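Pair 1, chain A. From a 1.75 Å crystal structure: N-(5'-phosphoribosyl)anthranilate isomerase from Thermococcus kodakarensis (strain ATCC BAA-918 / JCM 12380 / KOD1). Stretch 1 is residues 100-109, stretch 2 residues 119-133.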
# COMPACT_ATOMS: atom_id res chain seq x y z
N SER A 100 0.61 11.93 7.17
CA SER A 100 -0.57 11.09 7.04
C SER A 100 -0.09 9.65 6.93
O SER A 100 0.94 9.39 6.32
CB SER A 100 -1.39 11.45 5.80
OG SER A 100 -1.59 12.85 5.74
N VAL A 101 -0.84 8.72 7.52
CA VAL A 101 -0.37 7.35 7.65
C VAL A 101 -1.32 6.39 6.95
O VAL A 101 -2.54 6.45 7.14
CB VAL A 101 -0.20 6.93 9.12
CG1 VAL A 101 0.36 5.51 9.19
CG2 VAL A 101 0.72 7.91 9.83
N MET A 102 -0.74 5.50 6.14
CA MET A 102 -1.41 4.29 5.69
C MET A 102 -0.73 3.12 6.39
O MET A 102 0.49 2.97 6.29
CB MET A 102 -1.37 4.14 4.16
CG MET A 102 -1.93 2.80 3.60
SD MET A 102 -2.82 2.91 2.02
CE MET A 102 -1.60 3.73 1.00
N LYS A 103 -1.49 2.34 7.14
CA LYS A 103 -0.93 1.20 7.85
C LYS A 103 -1.24 -0.07 7.07
O LYS A 103 -2.38 -0.31 6.69
CB LYS A 103 -1.51 1.10 9.26
CG LYS A 103 -1.09 -0.14 10.02
CD LYS A 103 0.21 0.04 10.79
CE LYS A 103 0.43 -1.16 11.71
NZ LYS A 103 0.87 -2.37 10.98
N ALA A 104 -0.21 -0.89 6.84
CA ALA A 104 -0.37 -2.17 6.16
C ALA A 104 -0.51 -3.30 7.17
O ALA A 104 0.22 -3.36 8.16
CB ALA A 104 0.82 -2.43 5.24
N PHE A 105 -1.48 -4.19 6.92
CA PHE A 105 -1.75 -5.35 7.76
C PHE A 105 -1.65 -6.61 6.92
O PHE A 105 -2.22 -6.68 5.83
CB PHE A 105 -3.16 -5.29 8.38
CG PHE A 105 -3.34 -4.16 9.36
CD1 PHE A 105 -3.06 -4.34 10.70
CD2 PHE A 105 -3.80 -2.93 8.93
CE1 PHE A 105 -3.23 -3.30 11.60
CE2 PHE A 105 -3.98 -1.89 9.83
CZ PHE A 105 -3.70 -2.08 11.17
N MET A 106 -0.95 -7.62 7.44
CA MET A 106 -0.99 -8.93 6.81
C MET A 106 -2.34 -9.58 7.09
O MET A 106 -2.93 -9.41 8.16
CB MET A 106 0.14 -9.82 7.33
CG MET A 106 1.54 -9.38 6.91
SD MET A 106 2.84 -10.42 7.61
CE MET A 106 2.57 -10.16 9.37
N VAL A 107 -2.85 -10.31 6.10
CA VAL A 107 -4.11 -11.03 6.29
C VAL A 107 -3.81 -12.35 6.98
O VAL A 107 -3.16 -13.23 6.39
CB VAL A 107 -4.84 -11.24 4.96
CG1 VAL A 107 -6.16 -11.93 5.20
CG2 VAL A 107 -5.02 -9.92 4.23
N PRO A 108 -4.26 -12.54 8.23
CA PRO A 108 -3.92 -13.77 8.95
C PRO A 108 -4.54 -15.00 8.31
O PRO A 108 -5.60 -14.94 7.69
CB PRO A 108 -4.49 -13.53 10.36
CG PRO A 108 -4.77 -12.06 10.44
CD PRO A 108 -5.06 -11.62 9.04
N ARG A 109 -3.87 -16.14 8.49
CA ARG A 109 -4.36 -17.43 8.03
C ARG A 109 -4.35 -18.43 9.18
O ARG A 109 -3.81 -19.54 9.07
CB ARG A 109 -3.52 -17.95 6.86
CG ARG A 109 -3.76 -17.23 5.53
CD ARG A 109 -2.75 -17.70 4.49
NE ARG A 109 -2.90 -17.04 3.21
CZ ARG A 109 -2.23 -17.39 2.11
NH1 ARG A 109 -1.37 -18.40 2.16
NH2 ARG A 109 -2.43 -16.74 0.97
N GLU A 119 -12.30 -11.59 12.34
CA GLU A 119 -12.50 -11.02 13.68
C GLU A 119 -11.19 -10.61 14.32
O GLU A 119 -11.09 -9.54 14.93
CB GLU A 119 -13.21 -12.03 14.59
CG GLU A 119 -14.72 -12.03 14.48
CD GLU A 119 -15.38 -12.95 15.49
OE1 GLU A 119 -16.58 -13.25 15.33
OE2 GLU A 119 -14.69 -13.38 16.45
N ARG A 120 -10.17 -11.46 14.21
CA ARG A 120 -8.86 -11.12 14.74
C ARG A 120 -8.29 -9.89 14.04
O ARG A 120 -7.66 -9.04 14.67
CB ARG A 120 -7.93 -12.32 14.57
CG ARG A 120 -6.49 -12.13 15.03
CD ARG A 120 -5.73 -13.44 14.90
NE ARG A 120 -6.64 -14.59 14.91
CZ ARG A 120 -6.90 -15.34 13.84
NH1 ARG A 120 -6.31 -15.07 12.69
NH2 ARG A 120 -7.75 -16.36 13.94
N LEU A 121 -8.52 -9.77 12.73
CA LEU A 121 -7.91 -8.65 12.01
C LEU A 121 -8.57 -7.33 12.40
O LEU A 121 -7.88 -6.31 12.54
CB LEU A 121 -8.00 -8.87 10.50
CG LEU A 121 -7.26 -7.86 9.62
CD1 LEU A 121 -5.87 -7.55 10.19
CD2 LEU A 121 -7.16 -8.38 8.18
N LEU A 122 -9.89 -7.34 12.60
CA LEU A 122 -10.59 -6.11 12.97
C LEU A 122 -10.13 -5.60 14.33
O LEU A 122 -10.07 -4.38 14.54
CB LEU A 122 -12.10 -6.34 12.97
CG LEU A 122 -12.78 -6.29 11.60
CD1 LEU A 122 -14.19 -6.86 11.67
CD2 LEU A 122 -12.81 -4.87 11.08
N GLU A 123 -9.83 -6.50 15.27
CA GLU A 123 -9.42 -6.01 16.58
C GLU A 123 -8.04 -5.37 16.52
O GLU A 123 -7.79 -4.40 17.24
CB GLU A 123 -9.47 -7.13 17.63
CG GLU A 123 -8.59 -8.35 17.37
CD GLU A 123 -7.13 -8.15 17.79
OE1 GLU A 123 -6.86 -7.33 18.69
OE2 GLU A 123 -6.26 -8.82 17.20
N LEU A 124 -7.15 -5.87 15.66
CA LEU A 124 -5.85 -5.21 15.50
C LEU A 124 -6.01 -3.85 14.83
O LEU A 124 -5.39 -2.87 15.25
CB LEU A 124 -4.90 -6.10 14.70
CG LEU A 124 -3.48 -5.56 14.48
CD1 LEU A 124 -2.81 -5.19 15.82
CD2 LEU A 124 -2.62 -6.55 13.68
N ILE A 125 -6.87 -3.77 13.82
CA ILE A 125 -7.06 -2.52 13.07
C ILE A 125 -7.63 -1.43 13.97
O ILE A 125 -7.22 -0.27 13.89
CB ILE A 125 -7.94 -2.79 11.84
CG1 ILE A 125 -7.21 -3.73 10.89
CG2 ILE A 125 -8.34 -1.49 11.16
CD1 ILE A 125 -8.03 -4.19 9.68
N GLY A 126 -8.58 -1.79 14.84
CA GLY A 126 -9.17 -0.81 15.74
C GLY A 126 -8.18 -0.13 16.66
O GLY A 126 -8.48 0.96 17.17
N GLN A 127 -7.01 -0.73 16.88
CA GLN A 127 -6.01 -0.15 17.76
C GLN A 127 -5.32 1.08 17.19
O GLN A 127 -4.66 1.81 17.94
CB GLN A 127 -4.95 -1.20 18.11
CG GLN A 127 -5.53 -2.51 18.62
CD GLN A 127 -4.44 -3.50 19.03
OE1 GLN A 127 -3.26 -3.18 19.01
NE2 GLN A 127 -4.85 -4.71 19.40
N TYR A 128 -5.45 1.33 15.88
CA TYR A 128 -4.73 2.40 15.21
C TYR A 128 -5.66 3.54 14.83
O TYR A 128 -6.86 3.34 14.60
CB TYR A 128 -4.01 1.88 13.96
CG TYR A 128 -2.82 1.00 14.27
CD1 TYR A 128 -1.53 1.53 14.30
CD2 TYR A 128 -2.98 -0.35 14.56
CE1 TYR A 128 -0.44 0.74 14.60
CE2 TYR A 128 -1.88 -1.15 14.86
CZ TYR A 128 -0.61 -0.60 14.88
OH TYR A 128 0.48 -1.38 15.17
N GLU A 129 -5.09 4.74 14.76
CA GLU A 129 -5.75 5.92 14.21
C GLU A 129 -4.94 6.34 12.99
O GLU A 129 -3.90 7.00 13.14
CB GLU A 129 -5.85 7.04 15.24
CG GLU A 129 -6.41 6.61 16.60
CD GLU A 129 -5.89 7.46 17.73
OE1 GLU A 129 -5.07 6.95 18.53
OE2 GLU A 129 -6.28 8.64 17.84
N VAL A 130 -5.39 5.97 11.80
CA VAL A 130 -4.64 6.22 10.57
C VAL A 130 -5.59 6.69 9.48
O VAL A 130 -6.81 6.46 9.54
CB VAL A 130 -3.84 4.99 10.11
CG1 VAL A 130 -2.63 4.80 11.00
CG2 VAL A 130 -4.71 3.74 10.14
N ASP A 131 -5.03 7.37 8.49
CA ASP A 131 -5.82 7.83 7.36
C ASP A 131 -6.35 6.65 6.56
O ASP A 131 -7.51 6.66 6.12
CB ASP A 131 -4.99 8.76 6.47
CG ASP A 131 -5.82 9.47 5.39
OD1 ASP A 131 -6.85 10.07 5.74
OD2 ASP A 131 -5.43 9.41 4.20
N LYS A 132 -5.53 5.62 6.37
CA LYS A 132 -5.87 4.56 5.43
C LYS A 132 -5.39 3.22 5.94
O LYS A 132 -4.36 3.12 6.61
CB LYS A 132 -5.27 4.82 4.04
CG LYS A 132 -5.98 5.88 3.21
CD LYS A 132 -5.52 5.82 1.75
CE LYS A 132 -6.05 6.99 0.91
NZ LYS A 132 -7.46 6.83 0.49
N ILE A 133 -6.15 2.18 5.59
CA ILE A 133 -5.88 0.80 5.96
C ILE A 133 -5.54 0.04 4.69
O ILE A 133 -6.35 -0.01 3.75
CB ILE A 133 -7.09 0.15 6.65
CG1 ILE A 133 -7.40 0.83 7.99
CG2 ILE A 133 -6.89 -1.35 6.80
CD1 ILE A 133 -6.32 0.68 8.99
O HOH W 1 0.43 -4.04 13.68

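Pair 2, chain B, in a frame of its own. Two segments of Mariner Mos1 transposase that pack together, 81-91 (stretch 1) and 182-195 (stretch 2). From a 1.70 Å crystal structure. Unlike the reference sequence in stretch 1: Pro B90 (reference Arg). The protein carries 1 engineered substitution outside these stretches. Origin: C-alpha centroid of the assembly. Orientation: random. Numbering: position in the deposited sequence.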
# COMPACT_ATOMS: atom_id res chain seq x y z
N GLY B 81 -3.12 7.50 9.09
CA GLY B 81 -1.78 7.99 8.72
C GLY B 81 -0.76 6.91 8.42
O GLY B 81 -1.04 5.76 8.40
N VAL B 82 0.46 7.34 8.16
CA VAL B 82 1.56 6.45 7.94
C VAL B 82 1.97 5.69 9.18
O VAL B 82 2.20 6.34 10.26
CB VAL B 82 2.76 7.25 7.31
CG1 VAL B 82 3.97 6.37 7.27
CG2 VAL B 82 2.33 7.81 5.97
N ILE B 83 2.06 4.38 9.11
CA ILE B 83 2.44 3.53 10.23
C ILE B 83 3.95 3.38 10.32
O ILE B 83 4.56 3.50 11.38
CB ILE B 83 1.67 2.19 10.19
CG1 ILE B 83 0.14 2.45 10.26
CG2 ILE B 83 2.08 1.24 11.31
CD1 ILE B 83 -0.72 1.35 9.69
N TYR B 84 4.60 3.08 9.18
CA TYR B 84 5.95 2.66 9.15
C TYR B 84 6.44 2.86 7.75
O TYR B 84 5.69 2.69 6.82
CB TYR B 84 6.11 1.22 9.55
CG TYR B 84 7.52 0.70 9.51
CD1 TYR B 84 8.47 1.20 10.38
CD2 TYR B 84 7.94 -0.24 8.58
CE1 TYR B 84 9.77 0.68 10.41
CE2 TYR B 84 9.22 -0.77 8.62
CZ TYR B 84 10.13 -0.28 9.52
OH TYR B 84 11.40 -0.75 9.47
N TYR B 85 7.66 3.30 7.57
CA TYR B 85 8.31 3.23 6.23
C TYR B 85 9.79 3.01 6.33
O TYR B 85 10.42 3.27 7.38
CB TYR B 85 8.00 4.49 5.42
CG TYR B 85 8.82 5.73 5.74
CD1 TYR B 85 8.39 6.65 6.69
CD2 TYR B 85 10.01 6.00 5.06
CE1 TYR B 85 9.12 7.80 6.97
CE2 TYR B 85 10.77 7.13 5.36
CZ TYR B 85 10.32 8.04 6.29
OH TYR B 85 11.08 9.13 6.59
N GLU B 86 10.33 2.48 5.25
CA GLU B 86 11.80 2.36 5.06
C GLU B 86 12.20 2.98 3.76
O GLU B 86 11.47 2.90 2.75
CB GLU B 86 12.22 0.90 5.14
CG GLU B 86 12.05 0.23 6.48
CD GLU B 86 12.54 -1.19 6.51
OE1 GLU B 86 13.11 -1.64 5.46
OE2 GLU B 86 12.28 -1.93 7.51
N LEU B 87 13.38 3.62 3.76
CA LEU B 87 13.99 4.12 2.56
C LEU B 87 15.27 3.28 2.41
O LEU B 87 16.14 3.17 3.34
CB LEU B 87 14.21 5.61 2.67
CG LEU B 87 14.65 6.37 1.43
CD1 LEU B 87 13.55 6.57 0.38
CD2 LEU B 87 15.27 7.69 1.81
N LEU B 88 15.34 2.54 1.33
CA LEU B 88 16.41 1.57 1.18
C LEU B 88 17.67 2.32 0.71
O LEU B 88 17.59 3.40 0.11
CB LEU B 88 16.03 0.43 0.23
CG LEU B 88 15.40 -0.89 0.71
CD1 LEU B 88 14.53 -0.80 1.94
CD2 LEU B 88 14.68 -1.68 -0.38
N LYS B 89 18.81 1.72 0.98
CA LYS B 89 20.07 2.29 0.56
C LYS B 89 20.12 2.28 -0.95
O LYS B 89 19.59 1.37 -1.61
CB LYS B 89 21.23 1.55 1.22
CG LYS B 89 21.19 1.68 2.74
CD LYS B 89 22.55 1.99 3.34
CE LYS B 89 23.51 0.81 3.18
NZ LYS B 89 23.04 -0.41 3.90
N PRO B 90 20.73 3.32 -1.52
CA PRO B 90 20.63 3.54 -2.95
C PRO B 90 20.88 2.32 -3.81
O PRO B 90 21.81 1.56 -3.56
CB PRO B 90 21.67 4.64 -3.19
CG PRO B 90 21.56 5.48 -1.95
CD PRO B 90 21.22 4.52 -0.83
N GLY B 91 19.98 2.09 -4.77
CA GLY B 91 20.08 0.99 -5.70
C GLY B 91 19.55 -0.36 -5.21
O GLY B 91 19.24 -1.20 -6.03
N SER B 182 20.83 14.01 -1.04
CA SER B 182 21.27 12.93 -0.19
C SER B 182 20.12 12.00 0.17
O SER B 182 18.94 12.37 0.17
CB SER B 182 21.90 13.49 1.10
OG SER B 182 20.94 14.15 1.93
N TYR B 183 20.49 10.78 0.49
CA TYR B 183 19.54 9.86 0.99
C TYR B 183 18.77 10.54 2.17
O TYR B 183 17.54 10.42 2.28
CB TYR B 183 20.25 8.53 1.29
CG TYR B 183 19.46 7.64 2.16
CD1 TYR B 183 19.29 7.97 3.50
CD2 TYR B 183 18.88 6.47 1.67
CE1 TYR B 183 18.55 7.16 4.34
CE2 TYR B 183 18.16 5.64 2.51
CZ TYR B 183 17.98 6.00 3.84
OH TYR B 183 17.25 5.23 4.73
N GLU B 184 19.46 11.35 3.01
CA GLU B 184 18.77 11.92 4.19
C GLU B 184 17.94 13.18 3.92
O GLU B 184 17.09 13.55 4.74
CB GLU B 184 19.72 12.08 5.39
CG GLU B 184 21.18 12.32 5.06
CD GLU B 184 21.89 11.08 4.55
OE1 GLU B 184 21.80 10.02 5.22
OE2 GLU B 184 22.54 11.18 3.48
N SER B 185 18.12 13.83 2.78
CA SER B 185 17.21 14.89 2.43
C SER B 185 15.87 14.22 2.09
O SER B 185 14.82 14.72 2.44
CB SER B 185 17.67 15.76 1.26
OG SER B 185 18.26 14.98 0.25
N VAL B 186 15.95 13.09 1.39
CA VAL B 186 14.70 12.35 1.07
C VAL B 186 13.94 11.99 2.35
O VAL B 186 12.75 12.26 2.48
CB VAL B 186 14.99 11.12 0.21
CG1 VAL B 186 13.70 10.36 -0.14
CG2 VAL B 186 15.72 11.48 -1.06
N LYS B 187 14.63 11.38 3.31
CA LYS B 187 14.00 10.99 4.56
C LYS B 187 13.32 12.19 5.28
O LYS B 187 12.15 12.10 5.72
CB LYS B 187 15.07 10.33 5.44
CG LYS B 187 14.57 9.26 6.40
CD LYS B 187 15.73 8.36 6.83
CE LYS B 187 15.30 7.16 7.69
NZ LYS B 187 14.75 6.03 6.89
N LYS B 188 14.02 13.32 5.41
CA LYS B 188 13.38 14.50 5.96
C LYS B 188 12.20 15.03 5.14
O LYS B 188 11.16 15.42 5.68
CB LYS B 188 14.37 15.67 6.10
CG LYS B 188 13.74 16.83 6.89
CD LYS B 188 13.88 16.57 8.40
CE LYS B 188 12.63 16.96 9.19
NZ LYS B 188 12.38 18.44 9.19
N TRP B 189 12.37 15.09 3.83
CA TRP B 189 11.27 15.53 3.00
C TRP B 189 10.05 14.61 3.26
O TRP B 189 8.92 15.09 3.46
CB TRP B 189 11.65 15.52 1.52
CG TRP B 189 10.61 16.08 0.72
CD1 TRP B 189 10.39 17.38 0.47
CD2 TRP B 189 9.57 15.35 0.05
NE1 TRP B 189 9.29 17.53 -0.31
CE2 TRP B 189 8.75 16.29 -0.57
CE3 TRP B 189 9.22 14.01 -0.04
CZ2 TRP B 189 7.63 15.94 -1.30
CZ3 TRP B 189 8.07 13.67 -0.76
CH2 TRP B 189 7.32 14.59 -1.36
N LEU B 190 10.30 13.30 3.31
CA LEU B 190 9.14 12.37 3.55
C LEU B 190 8.55 12.53 4.93
O LEU B 190 7.35 12.57 5.07
CB LEU B 190 9.52 10.92 3.30
CG LEU B 190 9.90 10.50 1.91
CD1 LEU B 190 10.66 9.23 1.99
CD2 LEU B 190 8.68 10.31 1.04
N ASP B 191 9.39 12.61 5.97
CA ASP B 191 8.89 12.90 7.32
C ASP B 191 7.99 14.10 7.35
O ASP B 191 6.87 14.02 7.86
CB ASP B 191 10.04 13.09 8.33
CG ASP B 191 10.74 11.81 8.64
OD1 ASP B 191 10.13 10.72 8.44
OD2 ASP B 191 11.92 11.87 9.07
N GLU B 192 8.43 15.20 6.76
CA GLU B 192 7.62 16.42 6.76
C GLU B 192 6.33 16.31 5.93
O GLU B 192 5.28 16.80 6.32
CB GLU B 192 8.37 17.66 6.23
CG GLU B 192 9.52 18.20 7.05
CD GLU B 192 10.10 19.47 6.42
OE1 GLU B 192 9.31 20.39 6.07
OE2 GLU B 192 11.35 19.54 6.26
N TRP B 193 6.44 15.65 4.79
CA TRP B 193 5.38 15.59 3.82
C TRP B 193 4.31 14.69 4.42
O TRP B 193 3.14 15.02 4.41
CB TRP B 193 5.90 15.04 2.45
CG TRP B 193 4.81 15.06 1.35
CD1 TRP B 193 4.45 16.13 0.55
CD2 TRP B 193 3.91 14.00 1.00
NE1 TRP B 193 3.40 15.78 -0.25
CE2 TRP B 193 3.04 14.49 0.02
CE3 TRP B 193 3.73 12.70 1.47
CZ2 TRP B 193 2.04 13.68 -0.58
CZ3 TRP B 193 2.69 11.93 0.92
CH2 TRP B 193 1.91 12.42 -0.10
N PHE B 194 4.72 13.56 4.95
CA PHE B 194 3.73 12.66 5.59
C PHE B 194 2.97 13.35 6.73
O PHE B 194 1.76 13.23 6.90
CB PHE B 194 4.37 11.36 6.10
CG PHE B 194 4.82 10.39 5.01
CD1 PHE B 194 4.03 10.12 3.89
CD2 PHE B 194 5.97 9.65 5.18
CE1 PHE B 194 4.46 9.20 2.95
CE2 PHE B 194 6.42 8.73 4.23
CZ PHE B 194 5.65 8.50 3.13
N ALA B 195 3.70 14.15 7.49
CA ALA B 195 3.18 14.67 8.76
C ALA B 195 2.31 15.87 8.51
O ALA B 195 1.39 16.18 9.29
CB ALA B 195 4.35 15.04 9.64
O HOH W 2 14.85 3.49 6.28

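What backbone arrangement do the two pairs share? In each, a strand lies against a helix that runs roughly the opposite way, with the N-to-C directions at 157° in pair 1 and 138° in pair 2, and the axes approach to 10.2 Å and 9.3 Å. Fourteen central residues superpose with an RMSD of 0.9 Å. Met A102 to Pro A108 fall on Tyr B84 to Pro B90, and Arg A120 to Tyr A128 on Ser B182 to Leu B190.

Which side chain fills the middle of the contact? It is Phe A105 in pair 1 and Leu B87 in pair 2, matched positions that both point toward the helix. The Phe A105 ring takes CG1 of Ile A125 over one face, 3.8 Å from the ring centroid, while Leu A124 CG lies near its edge, 3.7 Å from Phe A105 CE1. In pair 2 the aromatic ring comes from the helix instead: Leu B87 CD2 sits over the face of Tyr B183, 3.6 Å from its CE2, and also meets Val B186 CG1 at 3.7 Å. Tyr B183 matches Leu A121, whose CD1 lies 4.0 Å from Phe A105 CB, so the strand phenylalanine and helix leucine of pair 1 become a strand leucine and helix tyrosine.

What does the tyrosine add? Its hydroxyl reaches back to the strand, and Tyr B183 OH donates a hydrogen bond to Leu B87 O at 2.7 Å, a polar tie that the aliphatic Leu A121 cannot make. Both matched prolines touch that helix residue, Pro A108 CD 4.0 Å from Leu A121 CD2 and Pro B90 CD 3.9 Å from Tyr B183 CD2, but Pro A108 points toward the helix and is covered far more than the sideways Pro B90. Pro B90 differs from the reference sequence, which has arginine there.

How is the other matched end closed? Lys A103 and Tyr B85 share a position, as do Tyr A128 and Leu B190, so the aromatic ring again changes sides. Lys A103 lays its aliphatic chain over the face of Tyr A128, with CE 3.4 Å from Tyr A128 CZ, and a water links the ends, accepting weakly from Lys A103 NZ and donating to Tyr A128 OH. The same Tyr A128 face receives the edge of Phe A105 in an offset edge-to-face pair. In pair 2, Tyr B85 CE2 packs 4.0 Å from Leu B190 CD1, and Tyr B85 OH, to one side of that leucine, donates to Asp B191 OD1 at 2.6 Å. Phe B194 turns its edge to the face of Tyr B85.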